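Local coordinates for protein-S-isoprenylcysteine O-methyltransferase (Tribolium castaneum, PDB 5V7P) that transfers a methyl group from S-adenosyl-L-methionine to the carboxylate of isoprenylated C-terminal cysteine residues of proteins, at the endoplasmic reticulum membrane, at residues G214-Y217 and W218-T222; W240-F243 and K244-Y248; I249-S252 and M253-S256. All coordinates share one frame; numbering follows the deposited sequence. Where two conformers were deposited one is given.

Contact 1. Residues G214-Y217 and W218-T222; sequences GWFY and WSIGT. With MPG ([(Z)-octadec-9-enyl] (2R)-2,3-bis(oxidanyl)propanoate), chain B; MPG ([(Z)-octadec-9-enyl] (2R)-2,3-bis(oxidanyl)propanoate), chain V; D10 (decane), chain G.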
loop_
_atom_site.group_PDB
_atom_site.type_symbol
_atom_site.label_atom_id
_atom_site.label_comp_id
_atom_site.label_asym_id
_atom_site.label_seq_id
_atom_site.Cartn_x
_atom_site.Cartn_y
_atom_site.Cartn_z
ATOM N N GLY A 214 -7.049 -10.090 3.436
ATOM C CA GLY A 214 -8.054 -9.041 3.516
ATOM C C GLY A 214 -7.878 -7.993 2.435
ATOM O O GLY A 214 -8.844 -7.583 1.789
ATOM N N TRP A 215 -6.637 -7.555 2.215
ATOM C CA TRP A 215 -6.369 -6.581 1.165
ATOM C C TRP A 215 -6.727 -7.142 -0.205
ATOM O O TRP A 215 -7.325 -6.446 -1.034
ATOM C CB TRP A 215 -4.898 -6.168 1.216
ATOM C CG TRP A 215 -4.603 -4.854 0.566
ATOM C CD1 TRP A 215 -5.320 -4.246 -0.421
ATOM C CD2 TRP A 215 -3.510 -3.978 0.865
ATOM N NE1 TRP A 215 -4.740 -3.048 -0.758
ATOM C CE2 TRP A 215 -3.626 -2.860 0.018
ATOM C CE3 TRP A 215 -2.441 -4.033 1.766
ATOM C CZ2 TRP A 215 -2.717 -1.805 0.044
ATOM C CZ3 TRP A 215 -1.540 -2.986 1.791
ATOM C CH2 TRP A 215 -1.682 -1.887 0.935
ATOM N N PHE A 216 -6.377 -8.407 -0.454
ATOM C CA PHE A 216 -6.643 -9.030 -1.747
ATOM C C PHE A 216 -8.129 -9.003 -2.080
ATOM O O PHE A 216 -8.532 -8.523 -3.147
ATOM C CB PHE A 216 -6.111 -10.466 -1.738
ATOM C CG PHE A 216 -6.400 -11.237 -2.999
ATOM C CD1 PHE A 216 -5.783 -10.898 -4.192
ATOM C CD2 PHE A 216 -7.269 -12.313 -2.986
ATOM C CE1 PHE A 216 -6.039 -11.606 -5.350
ATOM C CE2 PHE A 216 -7.529 -13.027 -4.143
ATOM C CZ PHE A 216 -6.912 -12.673 -5.326
ATOM N N TYR A 217 -8.964 -9.515 -1.175
ATOM C CA TYR A 217 -10.395 -9.575 -1.455
ATOM C C TYR A 217 -11.045 -8.202 -1.377
ATOM O O TYR A 217 -11.969 -7.915 -2.146
ATOM C CB TYR A 217 -11.075 -10.549 -0.496
ATOM C CG TYR A 217 -10.796 -11.988 -0.852
ATOM C CD1 TYR A 217 -11.322 -12.544 -2.010
ATOM C CD2 TYR A 217 -10.000 -12.784 -0.045
ATOM C CE1 TYR A 217 -11.066 -13.854 -2.352
ATOM C CE2 TYR A 217 -9.738 -14.099 -0.380
ATOM C CZ TYR A 217 -10.275 -14.627 -1.535
ATOM O OH TYR A 217 -10.024 -15.933 -1.880
ATOM N N TRP A 218 -10.580 -7.343 -0.470
ATOM C CA TRP A 218 -11.092 -5.979 -0.419
ATOM C C TRP A 218 -10.928 -5.290 -1.766
ATOM O O TRP A 218 -11.866 -4.668 -2.277
ATOM C CB TRP A 218 -10.377 -5.191 0.678
ATOM C CG TRP A 218 -10.774 -3.746 0.732
ATOM C CD1 TRP A 218 -11.799 -3.206 1.448
ATOM C CD2 TRP A 218 -10.148 -2.654 0.043
ATOM N NE1 TRP A 218 -11.853 -1.848 1.250
ATOM C CE2 TRP A 218 -10.850 -1.484 0.392
ATOM C CE3 TRP A 218 -9.060 -2.552 -0.830
ATOM C CZ2 TRP A 218 -10.503 -0.229 -0.102
ATOM C CZ3 TRP A 218 -8.716 -1.304 -1.320
ATOM C CH2 TRP A 218 -9.437 -0.160 -0.955
ATOM N N SER A 219 -9.741 -5.402 -2.366
ATOM C CA SER A 219 -9.493 -4.713 -3.627
ATOM C C SER A 219 -10.423 -5.216 -4.722
ATOM O O SER A 219 -10.963 -4.423 -5.503
ATOM C CB SER A 219 -8.036 -4.888 -4.047
ATOM O OG SER A 219 -7.726 -6.250 -4.311
ATOM N N ILE A 220 -10.607 -6.536 -4.811
ATOM C CA ILE A 220 -11.596 -7.085 -5.734
ATOM C C ILE A 220 -12.984 -6.577 -5.374
ATOM O O ILE A 220 -13.795 -6.253 -6.251
ATOM C CB ILE A 220 -11.539 -8.624 -5.724
ATOM C CG1 ILE A 220 -10.153 -9.112 -6.153
ATOM C CG2 ILE A 220 -12.609 -9.209 -6.644
ATOM C CD1 ILE A 220 -9.921 -10.592 -5.924
ATOM N N GLY A 221 -13.277 -6.498 -4.075
ATOM C CA GLY A 221 -14.589 -6.047 -3.642
ATOM C C GLY A 221 -14.935 -4.661 -4.152
ATOM O O GLY A 221 -16.073 -4.407 -4.554
ATOM N N THR A 222 -13.961 -3.747 -4.141
ATOM C CA THR A 222 -14.224 -2.384 -4.591
ATOM C C THR A 222 -14.808 -2.373 -5.997
ATOM O O THR A 222 -15.720 -1.593 -6.295
ATOM C CB THR A 222 -12.944 -1.547 -4.549
ATOM O OG1 THR A 222 -11.978 -2.091 -5.453
ATOM C CG2 THR A 222 -12.364 -1.506 -3.137
HETATM C C2 MPG B . -5.687 -1.247 -8.416
HETATM C C3 MPG B . -5.993 -2.646 -7.895
HETATM C C4 MPG B . -4.896 -3.144 -6.960
HETATM C C5 MPG B . -5.373 -4.398 -6.263
HETATM C C6 MPG B . -4.226 -4.981 -5.454
HETATM C C7 MPG B . -3.783 -4.069 -4.313
HETATM C C8 MPG B . -2.274 -4.198 -4.206
HETATM C C9 MPG B . -1.825 -3.652 -2.853
HETATM C C10 MPG B . -1.102 -2.564 -2.713
HETATM C C11 MPG B . -0.618 -1.714 -3.889
HETATM C C12 MPG B . -0.495 -0.266 -3.443
HETATM C C13 MPG B . 0.662 -0.104 -2.464
HETATM C C14 MPG B . 0.431 1.170 -1.666
HETATM C C15 MPG B . 1.677 1.512 -0.852
HETATM C C16 MPG B . 2.094 2.960 -1.104
HETATM O O1 MPG B . -6.959 0.250 -7.085
HETATM C C1 MPG B . -5.663 -0.210 -7.294
HETATM C CXD MPG B . -8.755 0.680 -5.387
HETATM O O2 MPG B . -9.792 -0.168 -4.986
HETATM C C21 MPG B . -9.273 1.617 -6.488
HETATM O O3 MPG B . -10.533 1.196 -6.925
HETATM O O4 MPG B . -7.235 -1.117 -5.314
HETATM C CX3 MPG B . -7.590 -0.153 -5.907
HETATM C C2 MPG V . -2.898 -17.023 -11.527
HETATM C C3 MPG V . -4.374 -17.220 -11.195
HETATM C C4 MPG V . -4.756 -16.353 -9.998
HETATM C C5 MPG V . -6.271 -16.402 -9.823
HETATM C C6 MPG V . -6.652 -15.854 -8.450
HETATM C C7 MPG V . -8.142 -16.095 -8.207
HETATM C C8 MPG V . -8.519 -15.603 -6.814
HETATM C C9 MPG V . -9.877 -16.194 -6.427
HETATM C C10 MPG V . -10.976 -15.486 -6.247
HETATM C C11 MPG V . -11.038 -13.965 -6.394
HETATM C C12 MPG V . -12.436 -13.562 -6.862
HETATM O O1 MPG V . -1.033 -18.402 -12.068
HETATM C C1 MPG V . -2.375 -18.173 -12.390
HETATM C CXD MPG V . 0.897 -20.015 -12.380
HETATM O O2 MPG V . 1.774 -20.193 -13.458
HETATM C C21 MPG V . 0.565 -21.371 -11.762
HETATM O O3 MPG V . -0.611 -21.264 -11.007
HETATM O O4 MPG V . -0.857 -19.666 -13.913
HETATM C CX3 MPG V . -0.394 -19.359 -12.866
HETATM C C1 D10 G . -0.509 -22.087 0.588
HETATM C C2 D10 G . -1.878 -22.202 -0.072
HETATM C C3 D10 G . -2.867 -21.312 0.674
HETATM C C4 D10 G . -4.120 -21.110 -0.176
HETATM C C5 D10 G . -5.312 -20.884 0.750
HETATM C C6 D10 G . -6.510 -20.398 -0.060
HETATM C C7 D10 G . -7.798 -20.785 0.665
HETATM C C8 D10 G . -8.877 -19.738 0.393
HETATM C C9 D10 G . -8.844 -18.681 1.492
HETATM C C10 D10 G . -9.287 -17.336 0.920
#

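Contact 2. Residues W240-F243 and K244-Y248; sequences WMFF and KERIY. With MPG ([(Z)-octadec-9-enyl] (2R)-2,3-bis(oxidanyl)propanoate), chain V.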
loop_
_atom_site.group_PDB
_atom_site.type_symbol
_atom_site.label_atom_id
_atom_site.label_comp_id
_atom_site.label_asym_id
_atom_site.label_seq_id
_atom_site.Cartn_x
_atom_site.Cartn_y
_atom_site.Cartn_z
ATOM N N TRP A 240 -3.249 -10.339 -7.372
ATOM C CA TRP A 240 -2.713 -11.668 -7.101
ATOM C C TRP A 240 -1.210 -11.726 -7.350
ATOM O O TRP A 240 -0.451 -12.241 -6.519
ATOM C CB TRP A 240 -3.441 -12.699 -7.961
ATOM C CG TRP A 240 -2.973 -14.102 -7.750
ATOM C CD1 TRP A 240 -3.439 -14.990 -6.826
ATOM C CD2 TRP A 240 -1.947 -14.781 -8.480
ATOM N NE1 TRP A 240 -2.764 -16.181 -6.936
ATOM C CE2 TRP A 240 -1.842 -16.079 -7.944
ATOM C CE3 TRP A 240 -1.106 -14.417 -9.537
ATOM C CZ2 TRP A 240 -0.929 -17.015 -8.426
ATOM C CZ3 TRP A 240 -0.202 -15.346 -10.014
ATOM C CH2 TRP A 240 -0.119 -16.630 -9.459
ATOM N N MET A 241 -0.757 -11.208 -8.495
ATOM C CA MET A 241 0.663 -11.293 -8.818
ATOM C C MET A 241 1.507 -10.437 -7.883
ATOM O O MET A 241 2.649 -10.802 -7.579
ATOM C CB MET A 241 0.906 -10.889 -10.274
ATOM C CG MET A 241 0.764 -9.395 -10.581
ATOM S SD MET A 241 1.546 -8.944 -12.144
ATOM C CE MET A 241 3.275 -9.238 -11.776
ATOM N N PHE A 242 0.973 -9.310 -7.413
ATOM C CA PHE A 242 1.736 -8.465 -6.502
ATOM C C PHE A 242 1.976 -9.169 -5.173
ATOM O O PHE A 242 3.085 -9.117 -4.629
ATOM C CB PHE A 242 1.013 -7.137 -6.283
ATOM C CG PHE A 242 1.701 -6.229 -5.302
ATOM C CD1 PHE A 242 2.814 -5.492 -5.680
ATOM C CD2 PHE A 242 1.236 -6.111 -4.003
ATOM C CE1 PHE A 242 3.448 -4.656 -4.781
ATOM C CE2 PHE A 242 1.867 -5.277 -3.098
ATOM C CZ PHE A 242 2.975 -4.549 -3.487
ATOM N N PHE A 243 0.955 -9.838 -4.638
ATOM C CA PHE A 243 1.109 -10.525 -3.361
ATOM C C PHE A 243 1.892 -11.823 -3.501
ATOM O O PHE A 243 2.536 -12.256 -2.540
ATOM C CB PHE A 243 -0.264 -10.789 -2.736
ATOM C CG PHE A 243 -0.910 -9.559 -2.153
ATOM C CD1 PHE A 243 -0.222 -8.760 -1.253
ATOM C CD2 PHE A 243 -2.197 -9.193 -2.517
ATOM C CE1 PHE A 243 -0.807 -7.630 -0.719
ATOM C CE2 PHE A 243 -2.787 -8.061 -1.984
ATOM C CZ PHE A 243 -2.090 -7.278 -1.086
ATOM N N LYS A 244 1.863 -12.450 -4.678
ATOM C CA LYS A 244 2.735 -13.596 -4.915
ATOM C C LYS A 244 4.200 -13.189 -4.815
ATOM O O LYS A 244 4.984 -13.818 -4.096
ATOM C CB LYS A 244 2.441 -14.214 -6.282
ATOM C CG LYS A 244 3.388 -15.353 -6.661
ATOM C CD LYS A 244 2.998 -15.988 -7.983
ATOM C CE LYS A 244 3.867 -17.196 -8.307
ATOM N NZ LYS A 244 5.137 -16.831 -8.996
ATOM N N GLU A 245 4.588 -12.134 -5.535
ATOM C CA GLU A 245 5.953 -11.628 -5.435
ATOM C C GLU A 245 6.269 -11.190 -4.011
ATOM O O GLU A 245 7.296 -11.575 -3.442
ATOM C CB GLU A 245 6.159 -10.465 -6.407
ATOM C CG GLU A 245 6.274 -10.872 -7.867
ATOM C CD GLU A 245 6.631 -9.703 -8.768
ATOM O OE1 GLU A 245 5.884 -9.449 -9.737
ATOM O OE2 GLU A 245 7.652 -9.033 -8.502
ATOM N N ARG A 246 5.389 -10.381 -3.419
ATOM C CA ARG A 246 5.647 -9.848 -2.085
ATOM C C ARG A 246 5.791 -10.971 -1.065
ATOM O O ARG A 246 6.737 -10.984 -0.268
ATOM C CB ARG A 246 4.523 -8.891 -1.684
ATOM C CG ARG A 246 4.797 -8.104 -0.415
ATOM C CD ARG A 246 3.635 -7.188 -0.081
ATOM N NE ARG A 246 3.893 -6.372 1.102
ATOM C CZ ARG A 246 4.383 -5.136 1.091
ATOM N NH1 ARG A 246 4.683 -4.532 -0.050
ATOM N NH2 ARG A 246 4.572 -4.496 2.237
ATOM N N ILE A 247 4.860 -11.928 -1.075
ATOM C CA ILE A 247 4.905 -13.024 -0.110
ATOM C C ILE A 247 6.175 -13.842 -0.286
ATOM O O ILE A 247 6.795 -14.273 0.694
ATOM C CB ILE A 247 3.642 -13.899 -0.241
ATOM C CG1 ILE A 247 2.446 -13.180 0.392
ATOM C CG2 ILE A 247 3.847 -15.275 0.410
ATOM C CD1 ILE A 247 1.112 -13.852 0.151
ATOM N N TYR A 248 6.582 -14.074 -1.536
ATOM C CA TYR A 248 7.730 -14.935 -1.799
ATOM C C TYR A 248 8.988 -14.383 -1.142
ATOM O O TYR A 248 9.677 -15.091 -0.397
ATOM C CB TYR A 248 7.928 -15.088 -3.307
ATOM C CG TYR A 248 8.932 -16.150 -3.689
ATOM C CD1 TYR A 248 8.600 -17.497 -3.640
ATOM C CD2 TYR A 248 10.212 -15.805 -4.110
ATOM C CE1 TYR A 248 9.513 -18.472 -3.992
ATOM C CE2 TYR A 248 11.132 -16.774 -4.466
ATOM C CZ TYR A 248 10.776 -18.106 -4.405
ATOM O OH TYR A 248 11.686 -19.076 -4.757
HETATM C C2 MPG V . -2.898 -17.023 -11.527
HETATM C C3 MPG V . -4.374 -17.220 -11.195
HETATM C C4 MPG V . -4.756 -16.353 -9.998
HETATM C C5 MPG V . -6.271 -16.402 -9.823
HETATM C C6 MPG V . -6.652 -15.854 -8.450
HETATM C C7 MPG V . -8.142 -16.095 -8.207
HETATM C C8 MPG V . -8.519 -15.603 -6.814
HETATM C C9 MPG V . -9.877 -16.194 -6.427
HETATM C C10 MPG V . -10.976 -15.486 -6.247
HETATM C C11 MPG V . -11.038 -13.965 -6.394
HETATM C C12 MPG V . -12.436 -13.562 -6.862
HETATM O O1 MPG V . -1.033 -18.402 -12.068
HETATM C C1 MPG V . -2.375 -18.173 -12.390
HETATM C CXD MPG V . 0.897 -20.015 -12.380
HETATM O O2 MPG V . 1.774 -20.193 -13.458
HETATM C C21 MPG V . 0.565 -21.371 -11.762
HETATM O O3 MPG V . -0.611 -21.264 -11.007
HETATM O O4 MPG V . -0.857 -19.666 -13.913
HETATM C CX3 MPG V . -0.394 -19.359 -12.866
#

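Contact 3. Residues I249-S252 and M253-S256; sequences IEES and MLLS. With SAH (S-adenosyl-L-homocysteine), chain C.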
loop_
_atom_site.group_PDB
_atom_site.type_symbol
_atom_site.label_atom_id
_atom_site.label_comp_id
_atom_site.label_asym_id
_atom_site.label_seq_id
_atom_site.Cartn_x
_atom_site.Cartn_y
_atom_site.Cartn_z
ATOM N N ILE A 249 9.306 -13.114 -1.407
ATOM C CA ILE A 249 10.466 -12.497 -0.775
ATOM C C ILE A 249 10.250 -12.365 0.726
ATOM O O ILE A 249 11.199 -12.483 1.512
ATOM C CB ILE A 249 10.759 -11.128 -1.421
ATOM C CG1 ILE A 249 12.030 -10.501 -0.837
ATOM C CG2 ILE A 249 9.583 -10.176 -1.248
ATOM C CD1 ILE A 249 13.303 -11.225 -1.217
ATOM N N GLU A 250 9.007 -12.121 1.149
ATOM C CA GLU A 250 8.734 -11.874 2.561
ATOM C C GLU A 250 8.981 -13.122 3.398
ATOM O O GLU A 250 9.537 -13.036 4.499
ATOM C CB GLU A 250 7.297 -11.383 2.726
ATOM C CG GLU A 250 6.867 -11.155 4.165
ATOM C CD GLU A 250 5.576 -10.364 4.266
ATOM O OE1 GLU A 250 5.284 -9.582 3.337
ATOM O OE2 GLU A 250 4.849 -10.525 5.268
ATOM N N GLU A 251 8.583 -14.289 2.894
ATOM C CA GLU A 251 8.779 -15.526 3.635
ATOM C C GLU A 251 10.225 -16.001 3.613
ATOM O O GLU A 251 10.638 -16.723 4.527
ATOM C CB GLU A 251 7.865 -16.620 3.083
ATOM C CG GLU A 251 6.394 -16.377 3.361
ATOM C CD GLU A 251 5.543 -17.607 3.116
ATOM O OE1 GLU A 251 6.049 -18.570 2.500
ATOM O OE2 GLU A 251 4.369 -17.616 3.542
ATOM N N SER A 252 11.002 -15.618 2.598
ATOM C CA SER A 252 12.426 -15.937 2.610
ATOM C C SER A 252 13.131 -15.216 3.751
ATOM O O SER A 252 14.058 -15.763 4.359
ATOM C CB SER A 252 13.064 -15.573 1.269
ATOM O OG SER A 252 13.158 -14.169 1.107
ATOM N N MET A 253 12.704 -13.987 4.057
ATOM C CA MET A 253 13.261 -13.276 5.203
ATOM C C MET A 253 12.744 -13.851 6.515
ATOM O O MET A 253 13.473 -13.867 7.513
ATOM C CB MET A 253 12.929 -11.786 5.118
ATOM C CG MET A 253 13.267 -11.127 3.787
ATOM S SD MET A 253 14.874 -11.605 3.129
ATOM C CE MET A 253 15.971 -11.086 4.445
ATOM N N LEU A 254 11.494 -14.319 6.537
ATOM C CA LEU A 254 10.949 -14.909 7.753
ATOM C C LEU A 254 11.639 -16.224 8.093
ATOM O O LEU A 254 11.803 -16.547 9.273
ATOM C CB LEU A 254 9.440 -15.118 7.605
ATOM C CG LEU A 254 8.595 -13.843 7.663
ATOM C CD1 LEU A 254 7.209 -14.083 7.088
ATOM C CD2 LEU A 254 8.488 -13.328 9.095
ATOM N N LEU A 255 12.050 -16.989 7.080
ATOM C CA LEU A 255 12.759 -18.236 7.344
ATOM C C LEU A 255 14.124 -17.972 7.966
ATOM O O LEU A 255 14.555 -18.703 8.865
ATOM C CB LEU A 255 12.901 -19.043 6.053
ATOM C CG LEU A 255 11.660 -19.832 5.627
ATOM C CD1 LEU A 255 11.820 -20.352 4.213
ATOM C CD2 LEU A 255 11.392 -20.985 6.588
ATOM N N SER A 256 14.819 -16.932 7.501
ATOM C CA SER A 256 16.083 -16.553 8.118
ATOM C C SER A 256 15.883 -15.951 9.502
ATOM O O SER A 256 16.814 -15.970 10.314
ATOM C CB SER A 256 16.826 -15.561 7.223
ATOM O OG SER A 256 16.135 -14.327 7.152
HETATM N N SAH C . 2.297 -10.889 5.713
HETATM C CA SAH C . 1.631 -10.611 6.979
HETATM C CB SAH C . 2.200 -9.347 7.613
HETATM C CG SAH C . 2.259 -8.140 6.682
HETATM S SD SAH C . 3.179 -6.773 7.439
HETATM C C SAH C . 0.124 -10.467 6.783
HETATM O O SAH C . -0.360 -10.318 5.660
HETATM O OXT SAH C . -0.650 -10.495 7.741
HETATM C "C5'" SAH C . 4.796 -7.307 6.808
HETATM C "C4'" SAH C . 5.803 -7.621 7.907
HETATM O "O4'" SAH C . 5.267 -8.576 8.800
HETATM C "C3'" SAH C . 7.073 -8.214 7.313
HETATM O "O3'" SAH C . 8.192 -7.426 7.646
HETATM C "C2'" SAH C . 7.192 -9.605 7.900
HETATM O "O2'" SAH C . 8.508 -9.866 8.331
HETATM C "C1'" SAH C . 6.194 -9.613 9.055
HETATM N N9 SAH C . 5.478 -10.896 9.210
HETATM C C8 SAH C . 4.852 -11.631 8.237
HETATM N N7 SAH C . 4.306 -12.731 8.802
HETATM C C5 SAH C . 4.572 -12.706 10.125
HETATM C C6 SAH C . 4.254 -13.577 11.157
HETATM N N6 SAH C . 3.555 -14.683 10.923
HETATM N N1 SAH C . 4.674 -13.280 12.434
HETATM C C2 SAH C . 5.400 -12.136 12.683
HETATM N N3 SAH C . 5.712 -11.278 11.652
HETATM C C4 SAH C . 5.304 -11.560 10.395
#

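Contact 1. Residues G214-Y217 and W218-T222
Trp218, Tyr217 and Ile220 carry this local contact along helix 210-225. Trp218 meets Trp215 three residues back: CE3 of its six-membered ring lies 4.1 Å from CD1 of Trp215, with the indole planes at 75°, a slanted approach that is neither a stack nor an edge-to-face pair. CG of Trp218 stands trans to its own nitrogen (chi1 176°), which lets the indole stack on Phe102 of helix 90-113. A broad flat group suits a site where it touches both that helix (Val98, Met99) and helix 156-180 (Cys166, Glu170). Trp215 offers a face to the MPG lipid of chain B, whose double-bonded C10 lies 3.3 Å from CZ2 of Trp215.

Ile220 reaches back one turn to Phe216 and sets its CD1 over the face of that ring, 4.0 Å from the centroid and 21° from the normal, a CH-pi contact. The same CD1 lies 3.6 Å from C11 of the chain V lipid, while C8 of that lipid comes to the Phe216 edge. Tyr217 O accepts from Gly221 N at 2.7 Å; glycine suits that place, since a CB would be crowded by Tyr217 O and Trp218 O. C10 of a decane sits 3.2 Å from Tyr217 OH.

Ser219 OG donates to Phe216 O at 2.7 Å, and Thr222 OG1 to Ser219 O at 2.5 Å. Backbone carbonyls thus take up these hydroxyls, Ser219 OG being also weakly bonded to Ser239 OG, so the polar groups are largely satisfied within a helix inferred to span the membrane.

Contact 2. Residues W240-F243 and K244-Y248
Phe242 and Arg246 send their side chains the same way because each has CG trans to its backbone nitrogen (chi1 177° and -170°), and Arg246 then runs extended as far as NE. The aromatic ring and the guanidinium lie alongside one another with planes 33° apart, CZ of Phe242 being 3.8 Å from NH1 of Arg246. The methylenes of the arginine take part too, for CD meets the edge of the Phe243 ring at 4.3 Å from its CD1. A long chain with an apolar stem and a charged end suits this place: the stem runs past two phenylalanines, and NE goes on to bond Tyr212 OH. Tyr212 in turn stacks on Phe243, so the same ring flanks the stem of Arg246 and the tyrosine that holds its NE. Arg246 is inferred to bind substrate, but NH2 bonds weakly to His186 O and NH1 to another protein chain, so the enzyme alone does not set its pose.

All of this takes place on helix 231-258, about where it is thought to leave the membrane for the cytoplasm, and i to i+4 backbone bonds run through it, such as Arg246 N to Phe242 O at 2.9 Å.

On another flank, Lys244 lays its chain beside Trp240, with CD 3.5 Å from CH2 of the indole. The chain V lipid occupies the other side of that ring plane, C4 lying 3.4 Å above the Trp240 face and the ester O1 3.3 Å from CH2 of Trp240. Indole suits such an interfacial site, being broad enough for the alkyl chain while NE1 bonds Pro274 O. Ile247 packs CD1 loosely on CB of Phe243, at 4.4 Å. Glu245 OE2 is hydrogen-bonded to the backbone of a neighbouring protein chain.

Contact 3. Residues I249-S252 and M253-S256
Glu250 and Leu254 present a polar and an apolar group to the bound S-adenosyl-L-homocysteine. Glu250 OE2 accepts a hydrogen bond from the amino nitrogen of the ligand at 2.6 Å, and its other oxygen, OE1, is hydrogen-bonded to Tyr212 OH, so the carboxylate is gripped at both oxygens. Its extended chain (chi1 177°, chi2 166°) provides the needed length. Were Glu250 an alanine, the ligand's amino group would probably lose this acceptor and Tyr212 OH its carboxylate partner. Glu251 faces another way, its OE2 forming a salt bridge with Arg208 and a hydrogen bond with His209, while OE1 bonds Tyr279 N and Gln266.

These residues belong to the end of helix 231-258 inferred to lie in the cytoplasm, where the cofactor pocket is built partly from helix side chains. The i to i+4 bond from Leu254 N to Glu250 O, at 3.1 Å, holds the two ligand-facing residues one turn apart. Ser252 OG returns a bond to Ile249 O at 2.6 Å, and Ser256 OG to Met253 O at 2.7 Å, short polar groups that suit a helix surface.

Outward from there, Leu254 lies alongside Glu250, its CD1 4.2 Å from CG of the glutamate. The branched leucine meets the nucleoside with both methyls: CD1 is 3.6 Å from adenine C8, and CD2 3.5 Å from the ribose O2'. Met253 bends so that SD comes 3.7 Å from Ser252 OG, and Leu255 packs against Tyr262 and Gln266.

Followed from the N terminus, the three contacts come in series, without nesting or crossing. Each joins adjoining turns of a single helix, so none closes a long loop. Contact 1 lies on helix 210-225; after a short connection, contacts 2 and 3 follow directly on each other along helix 231-258. The two helices come together where contact 1 meets contact 2: Phe216 packs on Trp240 and Phe243, Trp215 also reaches Phe243, and both contacts touch the chain V lipid. Contact 3 has no touch with contact 1, the nearest atoms being about 10 Å apart. The sequence of contacts thus leads from the lipid-lined helix pair to the pocket holding S-adenosyl-L-homocysteine, on the side inferred to be cytoplasmic.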